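Long-range contacts in pyroglutamyl-peptidase I (Fervidobacterium islandicum, PDB 6LTQ), which probably removes N-terminal pyroglutamyl residues from peptides, as cysteine peptidases of the pyroglutamyl-peptidase I family do, here captured with an oxidised cysteine: residues V30-R35 against P185-T190; M34-R39 against E204-A209; I77-G82 against L177-P182; R91-A96 against F146-A151. One frame throughout, in Å; residues are numbered along the deposited sequence.

Overall arrangement
The four contacts show how an alpha/beta peptidase builds an active site upon a sheet and packs helices behind it. Contact 3, its centre about 2 Å from that of the chain, pairs two inner strands; contact 4, centred about 10 Å away, extends the sheet through strand 90-97 to strand 145-148. Between them His180 ND1 lies 2.7 Å from Glu93 OE2, and His180 NE2 bonds the oxidised Cys156, consistent with the family's Cys-His-Glu triad. Contacts 1 and 2 share helix 32-40, their centres about 11 Å apart. Contact 2 packs against contact 3, with Ile36 CD1 3.7 Å from Leu181 CD1, whereas contacts 1 and 4 stay about 11 Å apart at their nearest atoms.

Contact 1 of 4, residues V30-R35 against P185-T190; sequences VNPSMR and PEQVAT
Gln187 reaches from helix 185-189 between Val30 and Pro32, where the loop turns into helix 32-40. From its CB, the chain sets CG beside the backbone N (chi1 -61°) and packs it against Val30 CG1 at 3.6 Å. CD continues past the same methyl, crossing the valine side chain at about a right angle. The two ends of the amide go to different partners: OE1 lies 3.5 Å from Pro32 CD and accepts a hydrogen bond from Leu184 N, while NE2 comes within 3.1 Å of Val30 O at an angle too poor for bonding. NE2 instead bonds Gln83 OE1 and Glu28 OE1, so the amide is held by its surroundings. The loop it touches leads into an N-cap, in which Asn31 OD1 accepts from Ser33 N at 3.0 Å and from Ser33 OG at 2.7 Å, both from one face of the amide. Farther along, the bent side chain of Arg35 offers NH2 to Glu186 OE1 at 3.8 Å, a long salt bridge. The carboxylate oxygen sits at the guanidinium edge, although the two planes are turned 65° apart. Beyond Glu186, Lys142 of a second subunit packs on its side chain.

Contact 2 of 4, residues M34-R39 against E204-A209; sequences MRIVKR and ELQTKA
Ile36 and Thr207 pass one another, running opposite ways, where two helices come together, their CA atoms only 5.6 Å apart. The axes of the 34-39 and 204-209 segments approach to 9.9 Å and cross at -64°. Ile36 CG1 stands anti to the carbonyl carbon (chi1 -65°) and rests 3.7 Å from Thr207 OG1, a hydroxyl whose hydrogen bond runs back to Leu203 O within its own helix. The methyl CD1 goes farther and meets Gln206 CB at 3.6 Å, the isoleucine crossing the glutamine at about a right angle. Gln206 OE1 lies 3.8 Å from that same CD1; it is buried with no hydrogen-bonding partner in the model, whereas NE2 on the same amide donates to Met201 O and Pro182 O. One turn on from Ile36, Arg39 swings across Thr207, again nearly at a right angle, and lays CD on Thr207 CG2 at 3.7 Å. The aliphatic part of the arginine thus does the packing, while Glu204 CG lies at the edge of its guanidinium. Arg39 NH1 and Glu204 OE2 remain 4.7 Å apart, where a weak long-range attraction is possible, though the charged atoms do not touch. Ile36 and Gln206 both also touch Leu181 of strand 175-181, and on another side of helix 32-40 Met34 and Val37 pack on strand 48-55, joining both helices to the sheet of this alpha/beta fold.

Contact 3 of 4, residues I77-G82 against L177-P182; sequences IALHLG and LFVHLP
His80 and Phe178 are paired neighbours on one face of two parallel strands, the histidine CB meeting Phe178 CD2 at 3.2 Å, with the side chains crossing at about a right angle. His80 O lies over a face of the phenyl ring, displaced toward its rim, while also accepting Val179 N at 2.7 Å in a nearly straight bond. That bond belongs to a parallel ladder that includes Gly82 N to Val179 O and ends with a weak bond from Leu181 N to Gly82 O. Gly82 has no side chain, which lets the ring lie close, Phe178 CZ 3.6 Å from Gly82 N. Phe178 CE1 also lies over one face of the His180 ring, 3.4 Å above its plane, which links this packing to the active site. Leu79, Leu81, Leu177 and Val179 occupy the other face; there Leu79 CD1 reaches Val179 CG2 at 3.7 Å, and Leu81 runs alongside Val179. In the next shell, His80 is fixed through both ring nitrogens by Thr20 and Ser163. His180 bonds Glu93 and the oxidised Cys156, consistent with the Cys-His-Glu triad of the family, here with its cysteine oxidised. Strand 90-97 flanks Val179 and His180, helices 32-40 and 203-215 pack on Leu81 and Leu181, and, with strand 15-22 on the other side of 77-83, the pair lies at the middle of the beta-sheet of an alpha/beta fold.

Contact 4 of 4, residues R91-A96 against F146-A151; sequences RLERVA and FVSYTA
Leu92 and Val147 sit level in a parallel pairing of strands 91-93 and 146-148, inclined at 41°, with Leu92 N bonded to Phe146 O at 2.9 Å, Ser148 N to Leu92 O, and Arg94 N to Ser148 O. Beside this ladder, Ser148 OG, placed anti to the backbone N (chi1 163°), donates to Glu93 OE1 at 2.6 Å, meeting the syn side of the carboxylate from somewhat out of its plane. Arg91 approaches the other oxygen, its NE forming a salt bridge to Glu93 OE2 at 2.6 Å. The same guanidinium sends NH1 to Thr150 O at 2.8 Å in the carbonyl plane, tying the strand to the loop after 146-148. Nearer its backbone, Arg91 CG packs 3.8 Å from Phe146 CE1. Arg94 and Tyr149 lie side by side, pointing the same way: the arginine CD is 3.6 Å from Tyr149 CE2, and NH1 donates to Tyr149 OH at 3.0 Å. Asp114 of a third subunit forms a salt bridge with Arg94 NH2, so this corner also belongs to a subunit interface. Glu93 OE2 is also hydrogen-bonded to His180 ND1, so Arg91 and His180 share it. Gripped by Ser148 at one oxygen and Arg91 at the other, the Glu93 carboxylate should be limited in its rotation, which is consistent with second-shell residues orienting it toward His180.

Contact 1 of 4, residues V30-R35 against P185-T190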
loop_
_atom_site.group_PDB
_atom_site.type_symbol
_atom_site.label_atom_id
_atom_site.label_comp_id
_atom_site.label_asym_id
_atom_site.label_seq_id
_atom_site.Cartn_x
_atom_site.Cartn_y
_atom_site.Cartn_z
ATOM N N VAL D 30 16.657 -5.687 17.244
ATOM C CA VAL D 30 16.995 -4.291 17.462
ATOM C C VAL D 30 15.702 -3.476 17.428
ATOM O O VAL D 30 14.660 -3.935 16.958
ATOM C CB VAL D 30 18.000 -3.770 16.404
ATOM C CG1 VAL D 30 17.316 -3.552 15.064
ATOM C CG2 VAL D 30 18.636 -2.502 16.860
ATOM N N ASN D 31 15.786 -2.269 17.948
ATOM C CA ASN D 31 14.695 -1.306 17.882
ATOM C C ASN D 31 15.297 0.045 17.525
ATOM O O ASN D 31 16.180 0.538 18.242
ATOM C CB ASN D 31 13.940 -1.249 19.214
ATOM C CG ASN D 31 12.667 -0.404 19.138
ATOM O OD1 ASN D 31 12.641 0.650 18.487
ATOM N ND2 ASN D 31 11.620 -0.843 19.843
ATOM N N PRO D 32 14.865 0.672 16.419
ATOM C CA PRO D 32 15.460 1.968 16.048
ATOM C C PRO D 32 15.358 3.027 17.134
ATOM O O PRO D 32 16.254 3.873 17.238
ATOM C CB PRO D 32 14.669 2.374 14.786
ATOM C CG PRO D 32 13.369 1.631 14.902
ATOM C CD PRO D 32 13.740 0.308 15.534
ATOM N N SER D 33 14.268 3.057 17.905
ATOM C CA SER D 33 14.179 4.033 18.992
ATOM C C SER D 33 15.307 3.837 20.008
ATOM O O SER D 33 15.934 4.809 20.438
ATOM C CB SER D 33 12.804 3.993 19.662
ATOM O OG SER D 33 12.504 2.740 20.242
ATOM N N MET D 34 15.559 2.593 20.417
ATOM C CA MET D 34 16.646 2.330 21.367
ATOM C C MET D 34 17.999 2.739 20.783
ATOM O O MET D 34 18.802 3.400 21.455
ATOM C CB MET D 34 16.638 0.843 21.748
ATOM C CG MET D 34 17.692 0.369 22.811
ATOM S SD MET D 34 17.346 -1.361 23.191
ATOM C CE MET D 34 18.849 -1.796 24.073
ATOM N N ARG D 35 18.258 2.396 19.514
ATOM C CA ARG D 35 19.553 2.738 18.920
ATOM C C ARG D 35 19.769 4.245 18.841
ATOM O O ARG D 35 20.873 4.726 19.119
ATOM C CB ARG D 35 19.688 2.137 17.524
ATOM C CG ARG D 35 19.614 0.644 17.500
ATOM C CD ARG D 35 20.972 0.024 17.748
ATOM N NE ARG D 35 21.968 0.501 16.798
ATOM C CZ ARG D 35 22.277 -0.128 15.670
ATOM N NH1 ARG D 35 23.203 0.375 14.861
ATOM N NH2 ARG D 35 21.657 -1.258 15.347
ATOM N N PRO D 185 17.064 -0.453 7.816
ATOM C CA PRO D 185 17.254 -1.359 6.669
ATOM C C PRO D 185 17.631 -2.776 7.087
ATOM O O PRO D 185 17.129 -3.747 6.497
ATOM C CB PRO D 185 18.361 -0.675 5.864
ATOM C CG PRO D 185 18.252 0.779 6.239
ATOM C CD PRO D 185 17.843 0.788 7.697
ATOM N N GLU D 186 18.440 -2.934 8.140
ATOM C CA GLU D 186 18.805 -4.291 8.559
ATOM C C GLU D 186 17.597 -5.103 9.024
ATOM O O GLU D 186 17.595 -6.337 8.903
ATOM C CB GLU D 186 19.858 -4.229 9.659
ATOM C CG GLU D 186 19.360 -3.573 10.917
ATOM C CD GLU D 186 20.492 -3.122 11.803
ATOM O OE1 GLU D 186 20.824 -3.866 12.755
ATOM O OE2 GLU D 186 21.051 -2.034 11.536
ATOM N N GLN D 187 16.553 -4.439 9.540
ATOM C CA GLN D 187 15.349 -5.156 9.962
ATOM C C GLN D 187 14.515 -5.618 8.774
ATOM O O GLN D 187 13.777 -6.603 8.887
ATOM C CB GLN D 187 14.474 -4.281 10.869
ATOM C CG GLN D 187 15.170 -3.853 12.167
ATOM C CD GLN D 187 14.320 -2.928 13.021
ATOM O OE1 GLN D 187 14.291 -1.717 12.795
ATOM N NE2 GLN D 187 13.623 -3.500 14.017
ATOM N N VAL D 188 14.569 -4.895 7.655
ATOM C CA VAL D 188 13.827 -5.351 6.480
ATOM C C VAL D 188 14.632 -6.398 5.734
ATOM O O VAL D 188 14.063 -7.315 5.130
ATOM C CB VAL D 188 13.457 -4.166 5.572
ATOM C CG1 VAL D 188 12.829 -4.641 4.233
ATOM C CG2 VAL D 188 12.487 -3.223 6.309
ATOM N N ALA D 189 15.958 -6.294 5.780
ATOM C CA ALA D 189 16.797 -7.223 5.027
ATOM C C ALA D 189 16.596 -8.682 5.452
ATOM O O ALA D 189 16.868 -9.586 4.654
ATOM C CB ALA D 189 18.255 -6.801 5.161
ATOM N N THR D 190 16.107 -8.929 6.669
ATOM C CA THR D 190 15.865 -10.281 7.182
ATOM C C THR D 190 14.462 -10.820 6.902
ATOM O O THR D 190 14.167 -11.959 7.280
ATOM C CB THR D 190 16.133 -10.328 8.687
ATOM O OG1 THR D 190 15.187 -9.496 9.367
ATOM C CG2 THR D 190 17.534 -9.828 8.979
#

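Contact 2 of 4, residues M34-R39 against E204-A209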
loop_
_atom_site.group_PDB
_atom_site.type_symbol
_atom_site.label_atom_id
_atom_site.label_comp_id
_atom_site.label_asym_id
_atom_site.label_seq_id
_atom_site.Cartn_x
_atom_site.Cartn_y
_atom_site.Cartn_z
ATOM N N MET D 34 15.559 2.593 20.417
ATOM C CA MET D 34 16.646 2.330 21.367
ATOM C C MET D 34 17.999 2.739 20.783
ATOM O O MET D 34 18.802 3.400 21.455
ATOM C CB MET D 34 16.638 0.843 21.748
ATOM C CG MET D 34 17.692 0.369 22.811
ATOM S SD MET D 34 17.346 -1.361 23.191
ATOM C CE MET D 34 18.849 -1.796 24.073
ATOM N N ARG D 35 18.258 2.396 19.514
ATOM C CA ARG D 35 19.553 2.738 18.920
ATOM C C ARG D 35 19.769 4.245 18.841
ATOM O O ARG D 35 20.873 4.726 19.119
ATOM C CB ARG D 35 19.688 2.137 17.524
ATOM C CG ARG D 35 19.614 0.644 17.500
ATOM C CD ARG D 35 20.972 0.024 17.748
ATOM N NE ARG D 35 21.968 0.501 16.798
ATOM C CZ ARG D 35 22.277 -0.128 15.670
ATOM N NH1 ARG D 35 23.203 0.375 14.861
ATOM N NH2 ARG D 35 21.657 -1.258 15.347
ATOM N N ILE D 36 18.738 5.011 18.456
ATOM C CA ILE D 36 18.882 6.469 18.379
ATOM C C ILE D 36 19.151 7.055 19.758
ATOM O O ILE D 36 19.951 7.989 19.913
ATOM C CB ILE D 36 17.635 7.126 17.756
ATOM C CG1 ILE D 36 17.437 6.717 16.300
ATOM C CG2 ILE D 36 17.715 8.666 17.860
ATOM C CD1 ILE D 36 16.136 7.304 15.723
ATOM N N VAL D 37 18.433 6.562 20.771
ATOM C CA VAL D 37 18.619 7.084 22.119
ATOM C C VAL D 37 20.057 6.829 22.578
ATOM O O VAL D 37 20.722 7.728 23.113
ATOM C CB VAL D 37 17.593 6.459 23.081
ATOM C CG1 VAL D 37 17.985 6.762 24.540
ATOM C CG2 VAL D 37 16.178 6.993 22.805
ATOM N N LYS D 38 20.562 5.617 22.328
ATOM C CA LYS D 38 21.952 5.298 22.660
ATOM C C LYS D 38 22.905 6.200 21.896
ATOM O O LYS D 38 23.895 6.685 22.451
ATOM C CB LYS D 38 22.261 3.828 22.351
ATOM C CG LYS D 38 21.515 2.810 23.214
ATOM C CD LYS D 38 21.939 1.367 22.854
ATOM C CE LYS D 38 21.916 1.116 21.332
ATOM N NZ LYS D 38 22.035 -0.326 20.950
ATOM N N ARG D 39 22.637 6.427 20.611
ATOM C CA ARG D 39 23.523 7.280 19.828
ATOM C C ARG D 39 23.554 8.710 20.361
ATOM O O ARG D 39 24.617 9.333 20.416
ATOM C CB ARG D 39 23.114 7.256 18.357
ATOM C CG ARG D 39 24.049 8.045 17.477
ATOM C CD ARG D 39 23.949 7.584 16.043
ATOM N NE ARG D 39 24.623 6.308 15.832
ATOM C CZ ARG D 39 24.826 5.775 14.633
ATOM N NH1 ARG D 39 24.403 6.413 13.546
ATOM N NH2 ARG D 39 25.444 4.608 14.516
ATOM N N GLU D 204 21.413 6.559 10.353
ATOM C CA GLU D 204 22.007 7.885 10.248
ATOM C C GLU D 204 20.949 8.955 9.975
ATOM O O GLU D 204 20.923 10.007 10.632
ATOM C CB GLU D 204 23.098 7.884 9.169
ATOM C CG GLU D 204 24.140 6.743 9.328
ATOM C CD GLU D 204 23.722 5.420 8.659
ATOM O OE1 GLU D 204 23.870 5.295 7.418
ATOM O OE2 GLU D 204 23.280 4.486 9.362
ATOM N N LEU D 205 20.036 8.684 9.044
ATOM C CA LEU D 205 19.014 9.680 8.721
ATOM C C LEU D 205 17.986 9.811 9.844
ATOM O O LEU D 205 17.568 10.929 10.177
ATOM C CB LEU D 205 18.334 9.328 7.390
ATOM C CG LEU D 205 17.375 10.398 6.847
ATOM C CD1 LEU D 205 18.072 11.756 6.651
ATOM C CD2 LEU D 205 16.699 9.921 5.542
ATOM N N GLN D 206 17.580 8.694 10.457
ATOM C CA GLN D 206 16.655 8.781 11.591
ATOM C C GLN D 206 17.277 9.567 12.744
ATOM O O GLN D 206 16.605 10.370 13.401
ATOM C CB GLN D 206 16.261 7.390 12.087
ATOM C CG GLN D 206 15.530 6.527 11.086
ATOM C CD GLN D 206 14.832 5.387 11.762
ATOM O OE1 GLN D 206 14.413 5.500 12.920
ATOM N NE2 GLN D 206 14.702 4.273 11.059
ATOM N N THR D 207 18.561 9.327 13.016
ATOM C CA THR D 207 19.240 10.066 14.076
ATOM C C THR D 207 19.307 11.548 13.741
ATOM O O THR D 207 19.065 12.405 14.604
ATOM C CB THR D 207 20.632 9.480 14.300
ATOM O OG1 THR D 207 20.500 8.098 14.659
ATOM C CG2 THR D 207 21.351 10.211 15.421
ATOM N N LYS D 208 19.603 11.871 12.485
ATOM C CA LYS D 208 19.606 13.267 12.080
ATOM C C LYS D 208 18.235 13.903 12.301
ATOM O O LYS D 208 18.137 15.055 12.755
ATOM C CB LYS D 208 20.049 13.386 10.617
ATOM C CG LYS D 208 19.986 14.804 10.076
ATOM C CD LYS D 208 20.513 14.908 8.637
ATOM C CE LYS D 208 20.399 16.331 8.096
ATOM N NZ LYS D 208 20.937 16.482 6.704
ATOM N N ALA D 209 17.158 13.166 12.014
ATOM C CA ALA D 209 15.830 13.743 12.189
ATOM C C ALA D 209 15.572 14.093 13.652
ATOM O O ALA D 209 15.131 15.204 13.971
ATOM C CB ALA D 209 14.763 12.780 11.668
#

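Contact 3 of 4, residues I77-G82 against L177-P182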
loop_
_atom_site.group_PDB
_atom_site.type_symbol
_atom_site.label_atom_id
_atom_site.label_comp_id
_atom_site.label_asym_id
_atom_site.label_seq_id
_atom_site.Cartn_x
_atom_site.Cartn_y
_atom_site.Cartn_z
ATOM N N ILE D 77 9.945 18.517 28.664
ATOM C CA ILE D 77 9.398 17.988 27.409
ATOM C C ILE D 77 9.783 16.530 27.286
ATOM O O ILE D 77 10.967 16.181 27.382
ATOM C CB ILE D 77 9.907 18.749 26.175
ATOM C CG1 ILE D 77 9.917 20.249 26.428
ATOM C CG2 ILE D 77 9.053 18.396 24.939
ATOM C CD1 ILE D 77 10.767 20.993 25.445
ATOM N N ALA D 78 8.801 15.688 27.002
ATOM C CA ALA D 78 9.043 14.285 26.733
ATOM C C ALA D 78 9.014 14.114 25.221
ATOM O O ALA D 78 8.058 14.543 24.567
ATOM C CB ALA D 78 7.996 13.405 27.411
ATOM N N LEU D 79 10.087 13.570 24.667
ATOM C CA LEU D 79 10.164 13.235 23.248
ATOM C C LEU D 79 10.250 11.720 23.219
ATOM O O LEU D 79 11.316 11.143 23.460
ATOM C CB LEU D 79 11.364 13.903 22.581
ATOM C CG LEU D 79 11.563 13.724 21.069
ATOM C CD1 LEU D 79 10.280 14.063 20.322
ATOM C CD2 LEU D 79 12.731 14.593 20.554
ATOM N N HIS D 80 9.113 11.071 22.979
ATOM C CA HIS D 80 9.051 9.623 22.987
ATOM C C HIS D 80 9.294 9.098 21.578
ATOM O O HIS D 80 8.623 9.525 20.628
ATOM C CB HIS D 80 7.692 9.129 23.478
ATOM C CG HIS D 80 7.380 9.497 24.890
ATOM N ND1 HIS D 80 8.153 9.087 25.960
ATOM C CD2 HIS D 80 6.364 10.222 25.410
ATOM C CE1 HIS D 80 7.623 9.554 27.078
ATOM N NE2 HIS D 80 6.537 10.245 26.772
ATOM N N LEU D 81 10.232 8.163 21.453
ATOM C CA LEU D 81 10.514 7.506 20.185
ATOM C C LEU D 81 10.013 6.075 20.208
ATOM O O LEU D 81 10.092 5.392 21.234
ATOM C CB LEU D 81 12.012 7.502 19.861
ATOM C CG LEU D 81 12.756 8.832 19.915
ATOM C CD1 LEU D 81 14.232 8.620 19.513
ATOM C CD2 LEU D 81 12.080 9.918 19.049
ATOM N N GLY D 82 9.530 5.607 19.063
ATOM C CA GLY D 82 9.098 4.231 18.963
ATOM C C GLY D 82 9.218 3.733 17.539
ATOM O O GLY D 82 9.312 4.519 16.588
ATOM N N LEU D 177 5.597 14.797 22.908
ATOM C CA LEU D 177 5.461 14.464 21.493
ATOM C C LEU D 177 5.951 13.034 21.296
ATOM O O LEU D 177 6.956 12.627 21.896
ATOM C CB LEU D 177 6.257 15.445 20.610
ATOM C CG LEU D 177 6.285 15.218 19.087
ATOM C CD1 LEU D 177 4.877 15.333 18.455
ATOM C CD2 LEU D 177 7.241 16.172 18.414
ATOM N N PHE D 178 5.240 12.256 20.473
ATOM C CA PHE D 178 5.674 10.906 20.135
ATOM C C PHE D 178 6.091 10.873 18.669
ATOM O O PHE D 178 5.373 11.385 17.805
ATOM C CB PHE D 178 4.588 9.860 20.399
ATOM C CG PHE D 178 5.132 8.472 20.442
ATOM C CD1 PHE D 178 5.501 7.813 19.267
ATOM C CD2 PHE D 178 5.359 7.843 21.652
ATOM C CE1 PHE D 178 6.068 6.550 19.305
ATOM C CE2 PHE D 178 5.919 6.581 21.694
ATOM C CZ PHE D 178 6.279 5.936 20.525
ATOM N N VAL D 179 7.251 10.286 18.393
ATOM C CA VAL D 179 7.793 10.186 17.033
ATOM C C VAL D 179 7.934 8.703 16.716
ATOM O O VAL D 179 8.690 7.987 17.386
ATOM C CB VAL D 179 9.130 10.923 16.880
ATOM C CG1 VAL D 179 9.616 10.828 15.427
ATOM C CG2 VAL D 179 8.983 12.391 17.278
ATOM N N HIS D 180 7.103 8.209 15.800
ATOM C CA HIS D 180 7.269 6.875 15.257
ATOM C C HIS D 180 8.316 6.855 14.154
ATOM O O HIS D 180 8.439 7.795 13.364
ATOM C CB HIS D 180 5.942 6.330 14.738
ATOM C CG HIS D 180 5.221 5.472 15.735
ATOM N ND1 HIS D 180 3.883 5.626 16.021
ATOM C CD2 HIS D 180 5.664 4.474 16.541
ATOM C CE1 HIS D 180 3.520 4.735 16.929
ATOM N NE2 HIS D 180 4.584 4.031 17.272
ATOM N N LEU D 181 9.030 5.730 14.071
ATOM C CA LEU D 181 10.207 5.586 13.235
ATOM C C LEU D 181 10.084 4.380 12.307
ATOM O O LEU D 181 9.564 3.323 12.711
ATOM C CB LEU D 181 11.475 5.404 14.099
ATOM C CG LEU D 181 11.730 6.501 15.122
ATOM C CD1 LEU D 181 12.762 5.981 16.162
ATOM C CD2 LEU D 181 12.215 7.767 14.423
ATOM N N PRO D 182 10.589 4.509 11.079
ATOM C CA PRO D 182 10.641 3.355 10.172
ATOM C C PRO D 182 11.521 2.247 10.728
ATOM O O PRO D 182 12.368 2.469 11.592
ATOM C CB PRO D 182 11.265 3.933 8.883
ATOM C CG PRO D 182 10.971 5.426 8.933
ATOM C CD PRO D 182 11.027 5.765 10.432
#

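Contact 4 of 4, residues R91-A96 against F146-A151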
loop_
_atom_site.group_PDB
_atom_site.type_symbol
_atom_site.label_atom_id
_atom_site.label_comp_id
_atom_site.label_asym_id
_atom_site.label_seq_id
_atom_site.Cartn_x
_atom_site.Cartn_y
_atom_site.Cartn_z
ATOM N N ARG D 91 7.323 9.745 11.450
ATOM C CA ARG D 91 5.878 9.738 11.655
ATOM C C ARG D 91 5.556 10.438 12.979
ATOM O O ARG D 91 5.647 9.840 14.061
ATOM C CB ARG D 91 5.359 8.307 11.608
ATOM C CG ARG D 91 3.883 8.156 11.870
ATOM C CD ARG D 91 3.442 6.739 11.555
ATOM N NE ARG D 91 2.334 6.306 12.399
ATOM C CZ ARG D 91 1.687 5.157 12.235
ATOM N NH1 ARG D 91 0.699 4.833 13.063
ATOM N NH2 ARG D 91 2.022 4.337 11.233
ATOM N N LEU D 92 5.179 11.702 12.877
ATOM C CA LEU D 92 4.899 12.529 14.042
ATOM C C LEU D 92 3.462 12.293 14.491
ATOM O O LEU D 92 2.514 12.545 13.733
ATOM C CB LEU D 92 5.131 14.000 13.699
ATOM C CG LEU D 92 6.496 14.187 13.037
ATOM C CD1 LEU D 92 6.527 15.469 12.267
ATOM C CD2 LEU D 92 7.628 14.176 14.089
ATOM N N GLU D 93 3.300 11.819 15.722
ATOM C CA GLU D 93 1.994 11.404 16.225
ATOM C C GLU D 93 1.311 12.550 16.963
ATOM O O GLU D 93 1.847 13.087 17.939
ATOM C CB GLU D 93 2.147 10.188 17.135
ATOM C CG GLU D 93 2.714 8.966 16.421
ATOM C CD GLU D 93 1.745 8.331 15.420
ATOM O OE1 GLU D 93 0.599 8.826 15.257
ATOM O OE2 GLU D 93 2.122 7.295 14.825
ATOM N N ARG D 94 0.107 12.901 16.519
ATOM C CA ARG D 94 -0.602 14.013 17.122
ATOM C C ARG D 94 -1.572 13.589 18.209
ATOM O O ARG D 94 -1.961 14.436 19.028
ATOM C CB ARG D 94 -1.369 14.787 16.036
ATOM C CG ARG D 94 -1.839 16.157 16.461
ATOM C CD ARG D 94 -2.272 16.988 15.295
ATOM N NE ARG D 94 -2.448 18.390 15.681
ATOM C CZ ARG D 94 -2.699 19.379 14.831
ATOM N NH1 ARG D 94 -2.812 19.137 13.529
ATOM N NH2 ARG D 94 -2.822 20.624 15.286
ATOM N N VAL D 95 -2.010 12.327 18.215
ATOM C CA VAL D 95 -3.144 11.881 19.028
ATOM C C VAL D 95 -2.732 10.679 19.860
ATOM O O VAL D 95 -2.192 9.705 19.319
ATOM C CB VAL D 95 -4.358 11.492 18.158
ATOM C CG1 VAL D 95 -5.482 10.908 19.027
ATOM C CG2 VAL D 95 -4.846 12.677 17.362
ATOM N N ALA D 96 -3.035 10.721 21.164
ATOM C CA ALA D 96 -2.897 9.565 22.041
ATOM C C ALA D 96 -4.266 9.238 22.614
ATOM O O ALA D 96 -4.955 10.132 23.105
ATOM C CB ALA D 96 -1.888 9.840 23.174
ATOM N N PHE D 146 5.807 13.235 8.257
ATOM C CA PHE D 146 4.395 13.548 8.102
ATOM C C PHE D 146 3.706 13.412 9.450
ATOM O O PHE D 146 4.246 12.836 10.404
ATOM C CB PHE D 146 3.732 12.639 7.044
ATOM C CG PHE D 146 4.047 11.176 7.218
ATOM C CD1 PHE D 146 3.271 10.374 8.044
ATOM C CD2 PHE D 146 5.136 10.609 6.558
ATOM C CE1 PHE D 146 3.555 9.008 8.196
ATOM C CE2 PHE D 146 5.448 9.243 6.732
ATOM C CZ PHE D 146 4.656 8.451 7.537
ATOM N N VAL D 147 2.492 13.929 9.517
ATOM C CA VAL D 147 1.715 13.908 10.746
ATOM C C VAL D 147 0.739 12.745 10.693
ATOM O O VAL D 147 0.018 12.562 9.699
ATOM C CB VAL D 147 0.980 15.242 10.960
ATOM C CG1 VAL D 147 0.064 15.154 12.182
ATOM C CG2 VAL D 147 2.000 16.376 11.119
ATOM N N SER D 148 0.693 11.980 11.775
ATOM C CA SER D 148 -0.179 10.829 11.923
ATOM C C SER D 148 -1.195 11.109 13.021
ATOM O O SER D 148 -0.915 11.849 13.973
ATOM C CB SER D 148 0.640 9.569 12.272
ATOM O OG SER D 148 -0.183 8.531 12.797
ATOM N N TYR D 149 -2.383 10.515 12.887
ATOM C CA TYR D 149 -3.450 10.714 13.861
ATOM C C TYR D 149 -3.813 9.445 14.608
ATOM O O TYR D 149 -4.786 9.443 15.370
ATOM C CB TYR D 149 -4.690 11.315 13.180
ATOM C CG TYR D 149 -4.425 12.738 12.806
ATOM C CD1 TYR D 149 -3.671 13.061 11.687
ATOM C CD2 TYR D 149 -4.889 13.775 13.613
ATOM C CE1 TYR D 149 -3.397 14.423 11.372
ATOM C CE2 TYR D 149 -4.629 15.082 13.320
ATOM C CZ TYR D 149 -3.887 15.408 12.207
ATOM O OH TYR D 149 -3.642 16.739 11.937
ATOM N N THR D 150 -3.063 8.361 14.425
ATOM C CA THR D 150 -3.203 7.216 15.309
ATOM C C THR D 150 -1.824 6.624 15.546
ATOM O O THR D 150 -1.098 6.306 14.594
ATOM C CB THR D 150 -4.167 6.157 14.751
ATOM O OG1 THR D 150 -4.054 4.978 15.556
ATOM C CG2 THR D 150 -3.845 5.795 13.313
ATOM N N ALA D 151 -1.460 6.501 16.822
ATOM C CA ALA D 151 -0.207 5.874 17.225
ATOM C C ALA D 151 -0.409 4.418 17.616
ATOM O O ALA D 151 0.433 3.828 18.310
ATOM C CB ALA D 151 0.425 6.676 18.371
HETATM O O HOH W 1 -3.071 7.182 19.057
#